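Local structure of aminopeptidase N family protein (Idiomarina loihiensis L2TR, 4FGM) at residues Ser338-Gly343 and Tyr377-Leu382; Tyr347-Thr352 and Asn371-Tyr376; Ile383-Asp388 and Leu450-Leu455; Glu301-Tyr306 and Glu353-Ala358. The protein probably acts as a zinc-dependent aminopeptidase of the M61 family, binding one zinc ion and holding maleic acid in the pocket beside the metal. All coordinates share one frame; numbering follows the deposited sequence.

Interaction 1 (Ser338-Gly343 and Tyr377-Leu382); sequences SRVERG and YAKGAL. With MAE (maleic acid), chain B.
Behind the maleic acid pocket of this M61 peptidase, Val340 on helix 326-342 packs against Ala378 and Leu382 on helix 378-394, a helix-helix contact in which the local axes cross at -117°, 9.6 Å apart at their closest. Val340 carries it through CG2, which sits 3.5 Å from Ala378 CB and 3.6 Å from Leu382 CD1. Val340 and Leu382 meet tip to tip, the chain of Leu382 staying extended to CD1 (chi2 -178°). Small Ala378 suits the near side of this joint because the valine can come down close to the helix backbone, with Val340 CG2 3.7 Å from Lys379 N. Lys379 lends only the base of its side chain; its fully extended chain carries NZ away to the carbonyl O of Glu448. Just before Ala378, Tyr377 points into the pocket, and a tyrosine suits this place because its flat ring carries a hydroxyl out to the ligand: Tyr377 OH donates a hydrogen bond to maleic acid O1 at 2.6 Å, near the ring plane.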
loop_
_atom_site.group_PDB
_atom_site.type_symbol
_atom_site.label_atom_id
_atom_site.label_comp_id
_atom_site.label_asym_id
_atom_site.label_seq_id
_atom_site.Cartn_x
_atom_site.Cartn_y
_atom_site.Cartn_z
ATOM N N SER A 338 -17.020 -8.479 1.252
ATOM C CA SER A 338 -17.924 -7.642 2.035
ATOM C C SER A 338 -17.661 -6.146 1.868
ATOM O O SER A 338 -18.593 -5.349 1.797
ATOM C CB SER A 338 -17.826 -8.008 3.516
ATOM O OG SER A 338 -18.102 -9.380 3.715
ATOM N N ARG A 339 -16.393 -5.763 1.803
ATOM C CA ARG A 339 -16.057 -4.355 1.657
ATOM C C ARG A 339 -16.496 -3.781 0.315
ATOM O O ARG A 339 -17.022 -2.673 0.252
ATOM C CB ARG A 339 -14.552 -4.140 1.849
ATOM C CG ARG A 339 -14.041 -4.535 3.232
ATOM C CD ARG A 339 -12.654 -3.966 3.474
ATOM N NE ARG A 339 -11.720 -4.342 2.417
ATOM C CZ ARG A 339 -10.900 -5.389 2.471
ATOM N NH1 ARG A 339 -10.891 -6.173 3.542
ATOM N NH2 ARG A 339 -10.089 -5.651 1.453
ATOM N N VAL A 340 -16.285 -4.529 -0.760
ATOM C CA VAL A 340 -16.673 -4.048 -2.076
ATOM C C VAL A 340 -18.186 -3.889 -2.175
ATOM O O VAL A 340 -18.676 -2.884 -2.692
ATOM C CB VAL A 340 -16.206 -5.014 -3.193
ATOM C CG1 VAL A 340 -16.733 -4.552 -4.541
ATOM C CG2 VAL A 340 -14.687 -5.077 -3.219
ATOM N N GLU A 341 -18.914 -4.878 -1.659
ATOM C CA GLU A 341 -20.374 -4.881 -1.712
ATOM C C GLU A 341 -21.094 -3.978 -0.712
ATOM O O GLU A 341 -22.291 -3.730 -0.854
ATOM C CB GLU A 341 -20.891 -6.311 -1.540
ATOM C CG GLU A 341 -20.448 -7.283 -2.627
ATOM C CD GLU A 341 -20.750 -6.779 -4.028
ATOM O OE1 GLU A 341 -21.842 -6.207 -4.235
ATOM O OE2 GLU A 341 -19.899 -6.964 -4.924
ATOM N N ARG A 342 -20.367 -3.476 0.280
ATOM C CA ARG A 342 -20.955 -2.636 1.315
ATOM C C ARG A 342 -21.570 -1.307 0.888
ATOM O O ARG A 342 -22.685 -0.986 1.299
ATOM C CB ARG A 342 -19.919 -2.361 2.412
ATOM C CG ARG A 342 -20.446 -1.545 3.588
ATOM C CD ARG A 342 -21.554 -2.282 4.336
ATOM N NE ARG A 342 -22.817 -1.542 4.320
ATOM C CZ ARG A 342 -23.379 -1.002 5.393
ATOM N NH1 ARG A 342 -22.795 -1.118 6.577
ATOM N NH2 ARG A 342 -24.520 -0.344 5.281
ATOM N N GLY A 343 -20.858 -0.536 0.071
ATOM C CA GLY A 343 -21.373 0.767 -0.319
ATOM C C GLY A 343 -21.853 0.988 -1.737
ATOM O O GLY A 343 -21.578 0.199 -2.641
ATOM N N TYR A 377 -8.243 -1.625 -5.483
ATOM C CA TYR A 377 -7.484 -2.623 -4.738
ATOM C C TYR A 377 -8.406 -3.811 -4.501
ATOM O O TYR A 377 -8.138 -4.926 -4.949
ATOM C CB TYR A 377 -7.064 -2.087 -3.367
ATOM C CG TYR A 377 -5.828 -1.233 -3.354
ATOM C CD1 TYR A 377 -4.558 -1.809 -3.320
ATOM C CD2 TYR A 377 -5.924 0.156 -3.343
ATOM C CE1 TYR A 377 -3.413 -1.020 -3.269
ATOM C CE2 TYR A 377 -4.786 0.952 -3.292
ATOM C CZ TYR A 377 -3.538 0.355 -3.252
ATOM O OH TYR A 377 -2.419 1.137 -3.164
ATOM N N ALA A 378 -9.498 -3.547 -3.784
ATOM C CA ALA A 378 -10.474 -4.576 -3.426
ATOM C C ALA A 378 -11.223 -5.166 -4.613
ATOM O O ALA A 378 -11.282 -6.387 -4.761
ATOM C CB ALA A 378 -11.462 -4.020 -2.403
ATOM N N LYS A 379 -11.799 -4.316 -5.460
ATOM C CA LYS A 379 -12.517 -4.846 -6.607
ATOM C C LYS A 379 -11.544 -5.492 -7.595
ATOM O O LYS A 379 -11.883 -6.470 -8.266
ATOM C CB LYS A 379 -13.340 -3.763 -7.304
ATOM C CG LYS A 379 -14.300 -4.363 -8.318
ATOM C CD LYS A 379 -15.259 -3.354 -8.912
ATOM C CE LYS A 379 -16.221 -4.054 -9.871
ATOM N NZ LYS A 379 -17.229 -3.122 -10.453
ATOM N N GLY A 380 -10.334 -4.949 -7.681
ATOM C CA GLY A 380 -9.346 -5.533 -8.569
ATOM C C GLY A 380 -9.037 -6.930 -8.056
ATOM O O GLY A 380 -8.806 -7.863 -8.826
ATOM N N ALA A 381 -9.052 -7.079 -6.737
ATOM C CA ALA A 381 -8.771 -8.365 -6.124
ATOM C C ALA A 381 -9.861 -9.368 -6.480
ATOM O O ALA A 381 -9.578 -10.541 -6.724
ATOM C CB ALA A 381 -8.664 -8.213 -4.613
ATOM N N LEU A 382 -11.109 -8.909 -6.508
ATOM C CA LEU A 382 -12.215 -9.793 -6.842
ATOM C C LEU A 382 -12.172 -10.151 -8.334
ATOM O O LEU A 382 -12.563 -11.253 -8.733
ATOM C CB LEU A 382 -13.548 -9.139 -6.469
ATOM C CG LEU A 382 -13.724 -8.879 -4.967
ATOM C CD1 LEU A 382 -15.095 -8.286 -4.711
ATOM C CD2 LEU A 382 -13.559 -10.171 -4.188
HETATM C C1 MAE B . 0.768 -0.127 -2.360
HETATM O O1 MAE B . 0.036 0.232 -3.347
HETATM O O2 MAE B . 1.680 -0.958 -2.574
HETATM C C2 MAE B . 0.513 0.507 -1.047
HETATM C C3 MAE B . 0.750 1.738 -0.600
HETATM C C4 MAE B . 1.353 2.836 -1.349
HETATM O O3 MAE B . 1.779 2.780 -2.518
HETATM O O4 MAE B . 1.385 3.920 -0.730
#

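Interaction 2 (Tyr347-Thr352 and Asn371-Tyr376); sequences YQQSVT and NSIVSY
Gln349 reaches Val374 by holding CG anti to its own backbone N (chi1 -174°) and continuing straight beyond CG, which lays the carboxamide alongside Ile373. Both segments belong to the M61 peptidase domain. The middle of each is loop, and the touching parts run nearly the same way: 347-352 leads into helix 351-356, while 371-376 leads into helix 378-394. They are not paired like strands of a sheet; a side chain makes the bridge. Val374 N donates to Gln349 OE1 at 3.0 Å with an almost straight N-H...O angle of 165°, approaching 27° out of the carboxamide plane. Glutamine suits this position because it is long enough to satisfy a buried backbone N-H across the gap. The same oxygen lies 3.2 Å from Ile373 CB, a snug fit. In return Val374 points back, its CG1 resting 3.3 Å from Gln349 O. Ser350 and Glu353 form a capping box at the start of helix 351-356, the serine hydroxyl capping Glu353 N while Ser350 N binds Glu353 OE1. Ser375 OG caps Ala378 N where the chain turns into helix 378-394. The ring of Tyr376 leads away toward Phe362 and the zinc ligand Glu307, while its CA and CB meet Val351. Their side chains cross at about a right angle, with Val351 CG2 3.6 Å from Tyr376 CA and 3.9 Å from Tyr376 CB.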
loop_
_atom_site.group_PDB
_atom_site.type_symbol
_atom_site.label_atom_id
_atom_site.label_comp_id
_atom_site.label_asym_id
_atom_site.label_seq_id
_atom_site.Cartn_x
_atom_site.Cartn_y
_atom_site.Cartn_z
ATOM N N TYR A 347 -21.459 1.557 -7.696
ATOM C CA TYR A 347 -22.393 1.866 -8.771
ATOM C C TYR A 347 -22.203 3.297 -9.260
ATOM O O TYR A 347 -22.913 3.760 -10.155
ATOM C CB TYR A 347 -23.836 1.658 -8.299
ATOM C CG TYR A 347 -24.102 0.270 -7.755
ATOM C CD1 TYR A 347 -24.119 0.027 -6.380
ATOM C CD2 TYR A 347 -24.293 -0.814 -8.617
ATOM C CE1 TYR A 347 -24.318 -1.261 -5.876
ATOM C CE2 TYR A 347 -24.492 -2.104 -8.120
ATOM C CZ TYR A 347 -24.502 -2.319 -6.749
ATOM O OH TYR A 347 -24.687 -3.589 -6.252
ATOM N N GLN A 348 -21.228 3.988 -8.677
ATOM C CA GLN A 348 -20.933 5.375 -9.036
ATOM C C GLN A 348 -19.626 5.525 -9.809
ATOM O O GLN A 348 -19.430 6.507 -10.532
ATOM C CB GLN A 348 -20.861 6.230 -7.765
ATOM C CG GLN A 348 -22.212 6.602 -7.189
ATOM C CD GLN A 348 -22.821 7.799 -7.893
ATOM O OE1 GLN A 348 -22.410 8.157 -9.001
ATOM N NE2 GLN A 348 -23.803 8.424 -7.256
ATOM N N GLN A 349 -18.744 4.543 -9.670
ATOM C CA GLN A 349 -17.441 4.611 -10.311
ATOM C C GLN A 349 -16.950 3.241 -10.777
ATOM O O GLN A 349 -17.050 2.253 -10.051
ATOM C CB GLN A 349 -16.453 5.210 -9.306
ATOM C CG GLN A 349 -15.056 5.509 -9.822
ATOM C CD GLN A 349 -14.135 5.986 -8.706
ATOM O OE1 GLN A 349 -13.838 5.240 -7.768
ATOM N NE2 GLN A 349 -13.687 7.234 -8.800
ATOM N N SER A 350 -16.427 3.178 -11.997
ATOM C CA SER A 350 -15.899 1.916 -12.504
ATOM C C SER A 350 -14.496 1.770 -11.931
ATOM O O SER A 350 -13.886 2.757 -11.511
ATOM C CB SER A 350 -15.849 1.907 -14.039
ATOM O OG SER A 350 -14.957 2.879 -14.548
ATOM N N VAL A 351 -13.988 0.542 -11.908
ATOM C CA VAL A 351 -12.664 0.280 -11.361
ATOM C C VAL A 351 -11.553 0.999 -12.130
ATOM O O VAL A 351 -10.583 1.481 -11.531
ATOM C CB VAL A 351 -12.377 -1.246 -11.316
ATOM C CG1 VAL A 351 -12.006 -1.759 -12.697
ATOM C CG2 VAL A 351 -11.279 -1.538 -10.311
ATOM N N THR A 352 -11.692 1.086 -13.451
ATOM C CA THR A 352 -10.684 1.757 -14.260
ATOM C C THR A 352 -10.735 3.257 -14.016
ATOM O O THR A 352 -9.706 3.935 -14.013
ATOM C CB THR A 352 -10.886 1.484 -15.766
ATOM O OG1 THR A 352 -12.255 1.718 -16.123
ATOM C CG2 THR A 352 -10.504 0.055 -16.091
ATOM N N ASN A 371 -19.792 5.846 -0.528
ATOM C CA ASN A 371 -20.966 6.222 -1.319
ATOM C C ASN A 371 -20.641 6.731 -2.724
ATOM O O ASN A 371 -21.534 6.840 -3.569
ATOM C CB ASN A 371 -21.753 7.345 -0.631
ATOM C CG ASN A 371 -22.095 7.043 0.812
ATOM O OD1 ASN A 371 -22.655 5.989 1.130
ATOM N ND2 ASN A 371 -21.780 7.984 1.698
ATOM N N SER A 372 -19.374 7.043 -2.982
ATOM C CA SER A 372 -19.018 7.631 -4.271
ATOM C C SER A 372 -17.860 7.050 -5.066
ATOM O O SER A 372 -17.661 7.438 -6.215
ATOM C CB SER A 372 -18.767 9.129 -4.073
ATOM O OG SER A 372 -17.746 9.338 -3.103
ATOM N N ILE A 373 -17.083 6.150 -4.477
ATOM C CA ILE A 373 -15.966 5.565 -5.212
ATOM C C ILE A 373 -15.876 4.070 -4.974
ATOM O O ILE A 373 -16.584 3.516 -4.135
ATOM C CB ILE A 373 -14.601 6.199 -4.819
ATOM C CG1 ILE A 373 -14.194 5.752 -3.420
ATOM C CG2 ILE A 373 -14.679 7.720 -4.887
ATOM C CD1 ILE A 373 -12.788 6.179 -3.038
ATOM N N VAL A 374 -15.013 3.411 -5.734
ATOM C CA VAL A 374 -14.819 1.979 -5.571
ATOM C C VAL A 374 -13.316 1.765 -5.421
ATOM O O VAL A 374 -12.525 2.561 -5.916
ATOM C CB VAL A 374 -15.370 1.198 -6.791
ATOM C CG1 VAL A 374 -14.517 1.464 -8.027
ATOM C CG2 VAL A 374 -15.432 -0.292 -6.464
ATOM N N SER A 375 -12.919 0.709 -4.724
ATOM C CA SER A 375 -11.503 0.435 -4.511
ATOM C C SER A 375 -10.924 -0.413 -5.635
ATOM O O SER A 375 -11.373 -1.542 -5.865
ATOM C CB SER A 375 -11.308 -0.288 -3.174
ATOM O OG SER A 375 -9.943 -0.584 -2.931
ATOM N N TYR A 376 -9.934 0.122 -6.344
ATOM C CA TYR A 376 -9.312 -0.643 -7.418
ATOM C C TYR A 376 -8.451 -1.732 -6.794
ATOM O O TYR A 376 -8.004 -2.658 -7.474
ATOM C CB TYR A 376 -8.491 0.262 -8.348
ATOM C CG TYR A 376 -7.498 1.188 -7.674
ATOM C CD1 TYR A 376 -6.257 0.718 -7.236
ATOM C CD2 TYR A 376 -7.787 2.549 -7.511
ATOM C CE1 TYR A 376 -5.325 1.580 -6.659
ATOM C CE2 TYR A 376 -6.864 3.421 -6.933
ATOM C CZ TYR A 376 -5.634 2.929 -6.512
ATOM O OH TYR A 376 -4.718 3.785 -5.948
#

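Interaction 3 (Ile383-Asp388 and Leu450-Leu455); sequences IALSLD and LSLVEL
Leu450 reaches across to Ile383 from the loop that precedes helix 453-457, packing on the flank of helix 378-394. Its CB lies over a leucine of its own segment, 3.6 Å from Leu452 CD2. The next atom, CG, rests on the aliphatic chain of Lys379. With CD1 anti to CA (chi2 177°), that methyl is the tip that meets the helix: Leu450 CD1 is 4.1 Å from Ile383 CG1 and 4.0 Å from Ile383 N, and it also touches Leu382. Further along, Leu452 crosses Leu385 at an oblique angle, its CG 4.1 Å from Leu385 CD2. Leu455, in the first turn of helix 453-457, brings CD2 to 4.1 Å from Ser386 CA, over the helix backbone. A small residue at Ser386 suits this spot, since it lets leucines from the other segment come in close; the modelled approach of Leu452 CD1 to its hydroxyl is too short to be trusted. Helix 437-445 covers the neighbouring side of the joint, with Leu440 and Leu444 on Ile383 and Ala443 on Leu450. The one polar side chain in the contact, Ser386, spends its OG on Leu382 O one turn back in its own helix. What holds the two segments together is therefore burial of leucine and isoleucine carbon, without a directional bond between them.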
loop_
_atom_site.group_PDB
_atom_site.type_symbol
_atom_site.label_atom_id
_atom_site.label_comp_id
_atom_site.label_asym_id
_atom_site.label_seq_id
_atom_site.Cartn_x
_atom_site.Cartn_y
_atom_site.Cartn_z
ATOM N N ILE A 383 -11.687 -9.221 -9.153
ATOM C CA ILE A 383 -11.555 -9.465 -10.582
ATOM C C ILE A 383 -10.530 -10.583 -10.744
ATOM O O ILE A 383 -10.753 -11.548 -11.476
ATOM C CB ILE A 383 -11.045 -8.212 -11.319
ATOM C CG1 ILE A 383 -12.163 -7.171 -11.404
ATOM C CG2 ILE A 383 -10.514 -8.597 -12.702
ATOM C CD1 ILE A 383 -11.785 -5.918 -12.177
ATOM N N ALA A 384 -9.405 -10.448 -10.047
ATOM C CA ALA A 384 -8.343 -11.450 -10.102
ATOM C C ALA A 384 -8.889 -12.806 -9.667
ATOM O O ALA A 384 -8.574 -13.829 -10.269
ATOM C CB ALA A 384 -7.169 -11.035 -9.199
ATOM N N LEU A 385 -9.703 -12.809 -8.614
ATOM C CA LEU A 385 -10.299 -14.043 -8.111
ATOM C C LEU A 385 -11.133 -14.691 -9.205
ATOM O O LEU A 385 -11.062 -15.901 -9.425
ATOM C CB LEU A 385 -11.207 -13.756 -6.917
ATOM C CG LEU A 385 -12.141 -14.905 -6.520
ATOM C CD1 LEU A 385 -11.346 -15.989 -5.801
ATOM C CD2 LEU A 385 -13.258 -14.376 -5.632
ATOM N N SER A 386 -11.926 -13.868 -9.884
ATOM C CA SER A 386 -12.794 -14.343 -10.951
ATOM C C SER A 386 -11.989 -14.963 -12.088
ATOM O O SER A 386 -12.275 -16.078 -12.520
ATOM C CB SER A 386 -13.644 -13.192 -11.490
ATOM O OG SER A 386 -14.386 -12.573 -10.452
ATOM N N LEU A 387 -10.980 -14.239 -12.565
ATOM C CA LEU A 387 -10.144 -14.731 -13.655
ATOM C C LEU A 387 -9.474 -16.057 -13.308
ATOM O O LEU A 387 -9.429 -16.973 -14.129
ATOM C CB LEU A 387 -9.075 -13.696 -14.016
ATOM C CG LEU A 387 -9.530 -12.374 -14.639
ATOM C CD1 LEU A 387 -8.326 -11.456 -14.815
ATOM C CD2 LEU A 387 -10.197 -12.631 -15.983
ATOM N N ASP A 388 -8.958 -16.166 -12.091
ATOM C CA ASP A 388 -8.294 -17.393 -11.679
ATOM C C ASP A 388 -9.264 -18.574 -11.740
ATOM O O ASP A 388 -8.928 -19.641 -12.248
ATOM C CB ASP A 388 -7.736 -17.242 -10.260
ATOM C CG ASP A 388 -6.591 -18.199 -9.975
ATOM O OD1 ASP A 388 -6.168 -18.925 -10.901
ATOM O OD2 ASP A 388 -6.106 -18.220 -8.826
ATOM N N LEU A 450 -20.001 -7.869 -9.167
ATOM C CA LEU A 450 -19.489 -9.010 -9.910
ATOM C C LEU A 450 -20.223 -10.237 -9.382
ATOM O O LEU A 450 -20.638 -10.264 -8.225
ATOM C CB LEU A 450 -17.984 -9.189 -9.678
ATOM C CG LEU A 450 -17.020 -8.073 -10.077
ATOM C CD1 LEU A 450 -15.613 -8.479 -9.673
ATOM C CD2 LEU A 450 -17.093 -7.812 -11.566
ATOM N N SER A 451 -20.381 -11.246 -10.228
ATOM C CA SER A 451 -21.058 -12.472 -9.828
ATOM C C SER A 451 -20.010 -13.523 -9.486
ATOM O O SER A 451 -19.370 -14.066 -10.383
ATOM C CB SER A 451 -21.925 -12.978 -10.976
ATOM O OG SER A 451 -22.500 -11.894 -11.680
ATOM N N LEU A 452 -19.826 -13.804 -8.198
ATOM C CA LEU A 452 -18.846 -14.802 -7.777
ATOM C C LEU A 452 -19.486 -15.999 -7.098
ATOM O O LEU A 452 -18.825 -17.009 -6.857
ATOM C CB LEU A 452 -17.813 -14.197 -6.816
ATOM C CG LEU A 452 -16.779 -13.186 -7.325
ATOM C CD1 LEU A 452 -16.365 -13.553 -8.742
ATOM C CD2 LEU A 452 -17.358 -11.789 -7.294
ATOM N N VAL A 453 -20.772 -15.884 -6.785
ATOM C CA VAL A 453 -21.485 -16.962 -6.111
ATOM C C VAL A 453 -21.448 -18.266 -6.907
ATOM O O VAL A 453 -21.091 -19.316 -6.372
ATOM C CB VAL A 453 -22.961 -16.581 -5.852
ATOM C CG1 VAL A 453 -23.630 -17.655 -5.008
ATOM C CG2 VAL A 453 -23.038 -15.233 -5.154
ATOM N N GLU A 454 -21.821 -18.188 -8.182
ATOM C CA GLU A 454 -21.839 -19.357 -9.050
ATOM C C GLU A 454 -20.417 -19.890 -9.220
ATOM O O GLU A 454 -20.164 -21.088 -9.076
ATOM C CB GLU A 454 -22.443 -18.982 -10.408
ATOM C CG GLU A 454 -22.650 -20.162 -11.350
ATOM C CD GLU A 454 -23.499 -19.809 -12.562
ATOM O OE1 GLU A 454 -24.674 -19.429 -12.370
ATOM O OE2 GLU A 454 -22.994 -19.911 -13.702
ATOM N N LEU A 455 -19.495 -18.979 -9.511
ATOM C CA LEU A 455 -18.086 -19.303 -9.708
ATOM C C LEU A 455 -17.501 -20.056 -8.516
ATOM O O LEU A 455 -16.788 -21.041 -8.689
ATOM C CB LEU A 455 -17.305 -18.008 -9.941
ATOM C CG LEU A 455 -16.319 -17.900 -11.104
ATOM C CD1 LEU A 455 -16.741 -18.792 -12.259
ATOM C CD2 LEU A 455 -16.256 -16.446 -11.550
#

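Interaction 4 (Glu301-Tyr306 and Glu353-Ala358); sequences EQLWFY and ESSFLA
Helix 303-306, the short turn just ahead of the zinc ligand Glu307, is pinned at its start where Leu303 meets Ser355 of helix 351-356. Leu303 N donates to Ser355 OG at 2.8 Å, with an N-H...O angle of 150°. Ser355 holds OG anti to its backbone N (chi1 170°), and the hydroxyl also bonds to Thr300 O, so one small side chain serves two backbone groups of the same loop. Serine suits the site by its size: Ser355 CB sits 3.4 Å from Glu301 O, and OG is only 3.0 Å from Leu303 CB. Beyond it, Leu303 CD1 reaches Ala358 CB at 4.1 Å, adding an apolar contact where helix 358-362 begins. Within the turn, Gln302 O accepts from both Phe305 N and Tyr306 N. On the outer side, Phe356 stacks on Tyr299. A first-turn N-H and the carbonyl of Thr300 are thus both satisfied by one buried hydroxyl, tying the start of the turn before Glu307 to helix 351-356.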
loop_
_atom_site.group_PDB
_atom_site.type_symbol
_atom_site.label_atom_id
_atom_site.label_comp_id
_atom_site.label_asym_id
_atom_site.label_seq_id
_atom_site.Cartn_x
_atom_site.Cartn_y
_atom_site.Cartn_z
ATOM N N GLU A 301 -5.335 3.947 -15.983
ATOM C CA GLU A 301 -6.467 3.186 -15.463
ATOM C C GLU A 301 -6.061 1.758 -15.142
ATOM O O GLU A 301 -6.912 0.936 -14.805
ATOM C CB GLU A 301 -7.587 3.133 -16.500
ATOM C CG GLU A 301 -7.196 2.352 -17.760
ATOM C CD GLU A 301 -8.347 2.181 -18.731
ATOM O OE1 GLU A 301 -8.954 3.200 -19.129
ATOM O OE2 GLU A 301 -8.640 1.022 -19.096
ATOM N N GLN A 302 -4.767 1.461 -15.238
ATOM C CA GLN A 302 -4.290 0.104 -15.005
ATOM C C GLN A 302 -4.041 -0.361 -13.567
ATOM O O GLN A 302 -3.632 -1.505 -13.351
ATOM C CB GLN A 302 -3.031 -0.126 -15.839
ATOM C CG GLN A 302 -3.276 -0.015 -17.336
ATOM C CD GLN A 302 -2.012 -0.173 -18.151
ATOM O OE1 GLN A 302 -1.262 -1.135 -17.978
ATOM N NE2 GLN A 302 -1.770 0.770 -19.052
ATOM N N LEU A 303 -4.290 0.493 -12.578
ATOM C CA LEU A 303 -4.063 0.081 -11.196
ATOM C C LEU A 303 -4.969 -1.073 -10.761
ATOM O O LEU A 303 -4.713 -1.713 -9.740
ATOM C CB LEU A 303 -4.221 1.268 -10.249
ATOM C CG LEU A 303 -3.176 2.379 -10.438
ATOM C CD1 LEU A 303 -3.335 3.418 -9.336
ATOM C CD2 LEU A 303 -1.768 1.792 -10.405
ATOM N N TRP A 304 -6.020 -1.351 -11.532
ATOM C CA TRP A 304 -6.918 -2.459 -11.196
ATOM C C TRP A 304 -6.116 -3.745 -11.333
ATOM O O TRP A 304 -6.394 -4.756 -10.684
ATOM C CB TRP A 304 -8.117 -2.520 -12.153
ATOM C CG TRP A 304 -7.756 -2.838 -13.589
ATOM C CD1 TRP A 304 -7.526 -1.938 -14.600
ATOM C CD2 TRP A 304 -7.587 -4.139 -14.168
ATOM N NE1 TRP A 304 -7.227 -2.601 -15.766
ATOM C CE2 TRP A 304 -7.255 -3.948 -15.532
ATOM C CE3 TRP A 304 -7.684 -5.445 -13.670
ATOM C CZ2 TRP A 304 -7.023 -5.017 -16.401
ATOM C CZ3 TRP A 304 -7.453 -6.512 -14.539
ATOM C CH2 TRP A 304 -7.125 -6.288 -15.890
ATOM N N PHE A 305 -5.111 -3.695 -12.198
ATOM C CA PHE A 305 -4.266 -4.847 -12.434
ATOM C C PHE A 305 -3.031 -4.804 -11.535
ATOM O O PHE A 305 -2.736 -5.761 -10.808
ATOM C CB PHE A 305 -3.871 -4.897 -13.920
ATOM C CG PHE A 305 -2.870 -5.972 -14.251
ATOM C CD1 PHE A 305 -1.493 -5.728 -14.142
ATOM C CD2 PHE A 305 -3.300 -7.237 -14.644
ATOM C CE1 PHE A 305 -0.561 -6.734 -14.420
ATOM C CE2 PHE A 305 -2.382 -8.252 -14.924
ATOM C CZ PHE A 305 -1.005 -8.002 -14.812
ATOM N N TYR A 306 -2.320 -3.685 -11.568
ATOM C CA TYR A 306 -1.112 -3.552 -10.771
ATOM C C TYR A 306 -1.342 -3.569 -9.265
ATOM O O TYR A 306 -0.474 -3.994 -8.505
ATOM C CB TYR A 306 -0.340 -2.314 -11.231
ATOM C CG TYR A 306 0.303 -2.587 -12.564
ATOM C CD1 TYR A 306 1.338 -3.524 -12.670
ATOM C CD2 TYR A 306 -0.194 -2.020 -13.734
ATOM C CE1 TYR A 306 1.852 -3.895 -13.909
ATOM C CE2 TYR A 306 0.313 -2.388 -14.983
ATOM C CZ TYR A 306 1.334 -3.331 -15.060
ATOM O OH TYR A 306 1.812 -3.743 -16.280
ATOM N N GLU A 353 -11.943 3.771 -13.818
ATOM C CA GLU A 353 -12.138 5.191 -13.548
ATOM C C GLU A 353 -11.473 5.536 -12.211
ATOM O O GLU A 353 -10.846 6.582 -12.073
ATOM C CB GLU A 353 -13.639 5.508 -13.504
ATOM C CG GLU A 353 -13.988 6.924 -13.103
ATOM C CD GLU A 353 -15.493 7.150 -13.041
ATOM O OE1 GLU A 353 -16.252 6.157 -13.169
ATOM O OE2 GLU A 353 -15.912 8.318 -12.856
ATOM N N SER A 354 -11.601 4.637 -11.238
ATOM C CA SER A 354 -11.013 4.836 -9.917
ATOM C C SER A 354 -9.483 4.893 -9.994
ATOM O O SER A 354 -8.847 5.707 -9.314
ATOM C CB SER A 354 -11.444 3.708 -8.971
ATOM O OG SER A 354 -10.896 3.875 -7.677
ATOM N N SER A 355 -8.901 4.023 -10.819
ATOM C CA SER A 355 -7.454 3.985 -10.998
ATOM C C SER A 355 -7.003 5.306 -11.612
ATOM O O SER A 355 -6.044 5.934 -11.154
ATOM C CB SER A 355 -7.073 2.830 -11.929
ATOM O OG SER A 355 -5.708 2.884 -12.318
ATOM N N PHE A 356 -7.722 5.717 -12.651
ATOM C CA PHE A 356 -7.430 6.942 -13.377
ATOM C C PHE A 356 -7.410 8.159 -12.455
ATOM O O PHE A 356 -6.533 9.008 -12.568
ATOM C CB PHE A 356 -8.469 7.131 -14.503
ATOM C CG PHE A 356 -8.142 8.249 -15.457
ATOM C CD1 PHE A 356 -8.508 9.560 -15.170
ATOM C CD2 PHE A 356 -7.430 7.994 -16.624
ATOM C CE1 PHE A 356 -8.161 10.607 -16.030
ATOM C CE2 PHE A 356 -7.078 9.028 -17.489
ATOM C CZ PHE A 356 -7.445 10.338 -17.193
ATOM N N LEU A 357 -8.379 8.239 -11.548
ATOM C CA LEU A 357 -8.477 9.356 -10.620
ATOM C C LEU A 357 -7.892 9.037 -9.242
ATOM O O LEU A 357 -8.351 9.571 -8.229
ATOM C CB LEU A 357 -9.941 9.782 -10.455
ATOM C CG LEU A 357 -10.624 10.759 -11.423
ATOM C CD1 LEU A 357 -9.667 11.212 -12.502
ATOM C CD2 LEU A 357 -11.856 10.091 -12.023
ATOM N N ALA A 358 -6.881 8.177 -9.192
ATOM C CA ALA A 358 -6.283 7.833 -7.907
ATOM C C ALA A 358 -5.790 9.090 -7.198
ATOM O O ALA A 358 -5.950 9.230 -5.982
ATOM C CB ALA A 358 -5.137 6.856 -8.100
#

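From the N terminus, 301-306 comes first, and interaction 4 closes its loop on 353-358. Before that closure the chain has passed 338-343 and 347-352, which open interactions 1 and 2, so interaction 4 crosses both. Interaction 2 closes at 371-376 and interaction 1 at 377-382, placing interaction 2 wholly within the loop of interaction 1. Interaction 3 follows in series, joining 383-388 to 450-455. Helix 351-356 serves interactions 2 and 4, which a probable hydrogen bond from Ser354 OG to Val374 O connects directly; helix 378-394 serves interactions 1 and 3. Together they tie the segment before Glu307 to the helices behind the pocket and the later 450-455 region.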